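Local structure of transcriptional regulator, LacI family (3H5T) at residues S22-T25 with V26-Y30; I44-T47 with A48-M51. The protein activates transcription of the inositol phosphate synthase gene in an inositol-dependent way, binding a palindromic promoter motif and regulating cell wall biogenesis. All blocks are in the same frame, centred on the assembly; numbering follows the deposited sequence.

How the contacts relate
Contacts 1 and 2 lie in consecutive helices, 23-31 and 38-50, of the LacI-type DNA-binding domain, and their centres are about 12 Å apart. Contact 1 falls within the helix-turn-helix motif, and contact 2 is on the helix that follows it. The two pack directly: A29 CB meets I44 CG2 at 3.5 Å, and the Y30 ring reaches L45, its CZ 3.8 Å from L45 CD2. V26 also touches I44, while helix 11-19 offers I15 to both V26 and A48, so one hydrophobic interior serves both contacts. Their centres are about 43 and 39 Å from the centre of the chain, far out from its bulk.

Contact 1: residues S22-T25 with V26-Y30; sequences SRTT and VSNAY
Residues S22-T25 and V26-Y30 span the N-cap and nearly all of helix 23-31, and their contact is a local one of successive backbone hydrogen bonds, with T24 and N28 meeting through their side chains. V26 N bonds to S22 O at 3.2 Å, and S27 N to R23 O. The straightest is N28 N to T24 O, 2.8 Å with an angle of 166° at the hydrogen; A29 N to T25 O follows at 3.3 Å. S22 holds the N-cap position, but here the side-chain bond runs from its backbone: S22 N donates to T25 OG1 at 3.0 Å. T25 presents that hydroxyl because chi1, -47°, sets OG1 beside its own backbone N. One turn on, the N28 amide crosses the T24 side chain, with T24 CG2 4.0 Å from both ND2 and OD1. V26 CG2 lies 3.6 Å from S22 O, and the buried side chain packs on L12, I15 and A16 of helix 11-19 and on I44. S27 OG, further along, bonds to N31. A buried V26 beneath a more exposed R23, T24 and N28 gives an amphipathic second helix of the helix-turn-helix, the recognition helix in LacI-type DNA-binding domains.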
loop_
_atom_site.group_PDB
_atom_site.type_symbol
_atom_site.label_atom_id
_atom_site.label_comp_id
_atom_site.label_asym_id
_atom_site.label_seq_id
_atom_site.Cartn_x
_atom_site.Cartn_y
_atom_site.Cartn_z
ATOM N N SER A 22 32.641 -10.181 -31.520
ATOM C CA SER A 22 32.395 -10.999 -30.333
ATOM C C SER A 22 31.876 -10.170 -29.162
ATOM O O SER A 22 32.055 -8.952 -29.124
ATOM C CB SER A 22 33.679 -11.723 -29.926
ATOM O OG SER A 22 34.062 -12.673 -30.914
ATOM N N ARG A 23 31.228 -10.820 -28.205
ATOM C CA ARG A 23 30.725 -10.078 -27.062
ATOM C C ARG A 23 31.912 -9.543 -26.258
ATOM O O ARG A 23 31.819 -8.499 -25.624
ATOM C CB ARG A 23 29.839 -10.955 -26.174
ATOM C CG ARG A 23 30.616 -11.899 -25.316
ATOM C CD ARG A 23 29.747 -12.519 -24.252
ATOM N NE ARG A 23 30.585 -13.131 -23.228
ATOM C CZ ARG A 23 30.140 -13.936 -22.274
ATOM N NH1 ARG A 23 28.851 -14.242 -22.201
ATOM N NH2 ARG A 23 30.990 -14.436 -21.392
ATOM N N THR A 24 33.031 -10.263 -26.283
ATOM C CA THR A 24 34.221 -9.813 -25.569
ATOM C C THR A 24 34.745 -8.556 -26.272
ATOM O O THR A 24 35.274 -7.645 -25.622
ATOM C CB THR A 24 35.322 -10.903 -25.553
ATOM O OG1 THR A 24 34.839 -12.055 -24.855
ATOM C CG2 THR A 24 36.571 -10.400 -24.845
ATOM N N THR A 25 34.585 -8.509 -27.598
ATOM C CA THR A 25 35.017 -7.352 -28.375
ATOM C C THR A 25 34.278 -6.137 -27.824
ATOM O O THR A 25 34.884 -5.101 -27.534
ATOM C CB THR A 25 34.653 -7.475 -29.876
ATOM O OG1 THR A 25 35.012 -8.771 -30.372
ATOM C CG2 THR A 25 35.390 -6.419 -30.675
ATOM N N VAL A 26 32.962 -6.286 -27.676
ATOM C CA VAL A 26 32.102 -5.218 -27.163
ATOM C C VAL A 26 32.510 -4.834 -25.743
ATOM O O VAL A 26 32.565 -3.654 -25.401
ATOM C CB VAL A 26 30.601 -5.649 -27.154
ATOM C CG1 VAL A 26 29.734 -4.537 -26.530
ATOM C CG2 VAL A 26 30.141 -5.952 -28.569
ATOM N N SER A 27 32.794 -5.837 -24.919
ATOM C CA SER A 27 33.207 -5.593 -23.543
ATOM C C SER A 27 34.501 -4.766 -23.490
ATOM O O SER A 27 34.591 -3.786 -22.740
ATOM C CB SER A 27 33.414 -6.921 -22.817
ATOM O OG SER A 27 33.635 -6.703 -21.441
ATOM N N ASN A 28 35.494 -5.155 -24.288
ATOM C CA ASN A 28 36.764 -4.440 -24.313
ATOM C C ASN A 28 36.537 -2.961 -24.595
ATOM O O ASN A 28 37.241 -2.101 -24.079
ATOM C CB ASN A 28 37.696 -5.040 -25.364
ATOM C CG ASN A 28 38.151 -6.434 -24.997
ATOM O OD1 ASN A 28 38.086 -6.823 -23.838
ATOM N ND2 ASN A 28 38.632 -7.187 -25.976
ATOM N N ALA A 29 35.538 -2.671 -25.416
ATOM C CA ALA A 29 35.219 -1.293 -25.746
ATOM C C ALA A 29 34.965 -0.515 -24.457
ATOM O O ALA A 29 35.246 0.676 -24.382
ATOM C CB ALA A 29 33.984 -1.247 -26.639
ATOM N N TYR A 30 34.447 -1.207 -23.443
ATOM C CA TYR A 30 34.129 -0.595 -22.153
ATOM C C TYR A 30 35.190 -0.710 -21.073
ATOM O O TYR A 30 35.446 0.263 -20.369
ATOM C CB TYR A 30 32.815 -1.179 -21.603
ATOM C CG TYR A 30 31.592 -0.734 -22.369
ATOM C CD1 TYR A 30 30.954 0.465 -22.059
ATOM C CD2 TYR A 30 31.112 -1.473 -23.448
ATOM C CE1 TYR A 30 29.876 0.922 -22.806
ATOM C CE2 TYR A 30 30.033 -1.029 -24.200
ATOM C CZ TYR A 30 29.423 0.173 -23.873
ATOM O OH TYR A 30 28.374 0.636 -24.623
#

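Contact 2: residues I44-T47 with A48-M51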
loop_
_atom_site.group_PDB
_atom_site.type_symbol
_atom_site.label_atom_id
_atom_site.label_comp_id
_atom_site.label_asym_id
_atom_site.label_seq_id
_atom_site.Cartn_x
_atom_site.Cartn_y
_atom_site.Cartn_z
ATOM N N ILE A 44 31.331 0.638 -31.644
ATOM C CA ILE A 44 30.664 -0.154 -30.619
ATOM C C ILE A 44 29.900 0.773 -29.676
ATOM O O ILE A 44 28.762 0.492 -29.307
ATOM C CB ILE A 44 31.692 -0.987 -29.813
ATOM C CG1 ILE A 44 32.223 -2.124 -30.689
ATOM C CG2 ILE A 44 31.055 -1.534 -28.530
ATOM C CD1 ILE A 44 33.454 -2.781 -30.132
ATOM N N LEU A 45 30.525 1.884 -29.305
ATOM C CA LEU A 45 29.892 2.853 -28.420
ATOM C C LEU A 45 28.669 3.521 -29.056
ATOM O O LEU A 45 27.639 3.685 -28.399
ATOM C CB LEU A 45 30.906 3.917 -28.003
ATOM C CG LEU A 45 32.050 3.422 -27.117
ATOM C CD1 LEU A 45 32.885 4.620 -26.667
ATOM C CD2 LEU A 45 31.488 2.670 -25.900
ATOM N N ASP A 46 28.777 3.904 -30.327
ATOM C CA ASP A 46 27.664 4.545 -31.014
ATOM C C ASP A 46 26.535 3.557 -31.236
ATOM O O ASP A 46 25.366 3.916 -31.118
ATOM C CB ASP A 46 28.107 5.127 -32.358
ATOM C CG ASP A 46 29.114 6.253 -32.205
ATOM O OD1 ASP A 46 29.101 6.944 -31.161
ATOM O OD2 ASP A 46 29.909 6.456 -33.141
ATOM N N THR A 47 26.879 2.315 -31.572
ATOM C CA THR A 47 25.866 1.286 -31.768
ATOM C C THR A 47 25.129 1.074 -30.436
ATOM O O THR A 47 23.933 0.797 -30.415
ATOM C CB THR A 47 26.496 -0.053 -32.236
ATOM O OG1 THR A 47 27.008 0.094 -33.565
ATOM C CG2 THR A 47 25.469 -1.159 -32.233
ATOM N N ALA A 48 25.847 1.214 -29.322
ATOM C CA ALA A 48 25.241 1.058 -28.007
ATOM C C ALA A 48 24.281 2.228 -27.790
ATOM O O ALA A 48 23.201 2.082 -27.220
ATOM C CB ALA A 48 26.317 1.057 -26.934
ATOM N N GLU A 49 24.688 3.398 -28.259
ATOM C CA GLU A 49 23.876 4.592 -28.128
ATOM C C GLU A 49 22.575 4.437 -28.905
ATOM O O GLU A 49 21.501 4.715 -28.376
ATOM C CB GLU A 49 24.669 5.791 -28.636
ATOM C CG GLU A 49 23.971 7.123 -28.590
ATOM C CD GLU A 49 24.952 8.256 -28.811
ATOM O OE1 GLU A 49 25.819 8.129 -29.705
ATOM O OE2 GLU A 49 24.858 9.272 -28.095
ATOM N N ASP A 50 22.674 3.990 -30.157
ATOM C CA ASP A 50 21.502 3.787 -31.006
ATOM C C ASP A 50 20.515 2.837 -30.334
ATOM O O ASP A 50 19.310 2.867 -30.591
ATOM C CB ASP A 50 21.910 3.179 -32.356
ATOM C CG ASP A 50 22.929 4.027 -33.102
ATOM O OD1 ASP A 50 22.790 5.270 -33.093
ATOM O OD2 ASP A 50 23.857 3.449 -33.710
ATOM N N MET A 51 21.048 1.999 -29.458
ATOM C CA MET A 51 20.271 0.991 -28.759
ATOM C C MET A 51 19.699 1.491 -27.439
ATOM O O MET A 51 18.930 0.798 -26.784
ATOM C CB MET A 51 21.176 -0.211 -28.516
ATOM C CG MET A 51 20.491 -1.538 -28.373
ATOM S SD MET A 51 21.774 -2.795 -28.396
ATOM C CE MET A 51 22.175 -2.788 -30.190
#
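T47 and A48, adjacent residues in helix 38-50, lose the most surface where I44-T47 runs on into A48-M51, and D46 follows them. A48 N bonds to I44 O at 3.0 Å and E49 N to L45 O, while D50 N to D46 O is the straighter bond, 2.9 Å with 164° at the hydrogen. The succession fades toward the end of the helix: M51 N to T47 O is a weak bond, stretched to 3.3 Å and bent to 128°.

T47 places its CG2 anti to the backbone N, which sends the methyl along the helix toward M51, whose bent chain brings CE to 4.2 Å from T47 CG2. The hydroxyl turns back instead and bonds to the carbonyl of R43, so the polar end of this buried residue is satisfied within the helix. A48 has its methyl beside the preceding turn, CB 3.3 Å from L45 O, and packs on I15, Y30 and Y53.

On the outer side, the side chains of D46 and E49 run alongside each other in the same direction, their carboxylate planes 19° apart. D46 OD1 and E49 OE1 are 3.8 Å apart, a like-charge approach probably eased by the bond that Q42 NE2 gives to D46 OD1. D50 folds its carboxylate back toward the preceding turn, and OD2 has a long, weak ion pair with K18 of helix 11-19.

I44, A48 and T47 thus line the side of the helix that meets helices 11-19 and 23-31, whereas D46 and E49 lie on the outer side: an amphipathic third helix completing the three-helix core of a LacI-type helix-turn-helix domain.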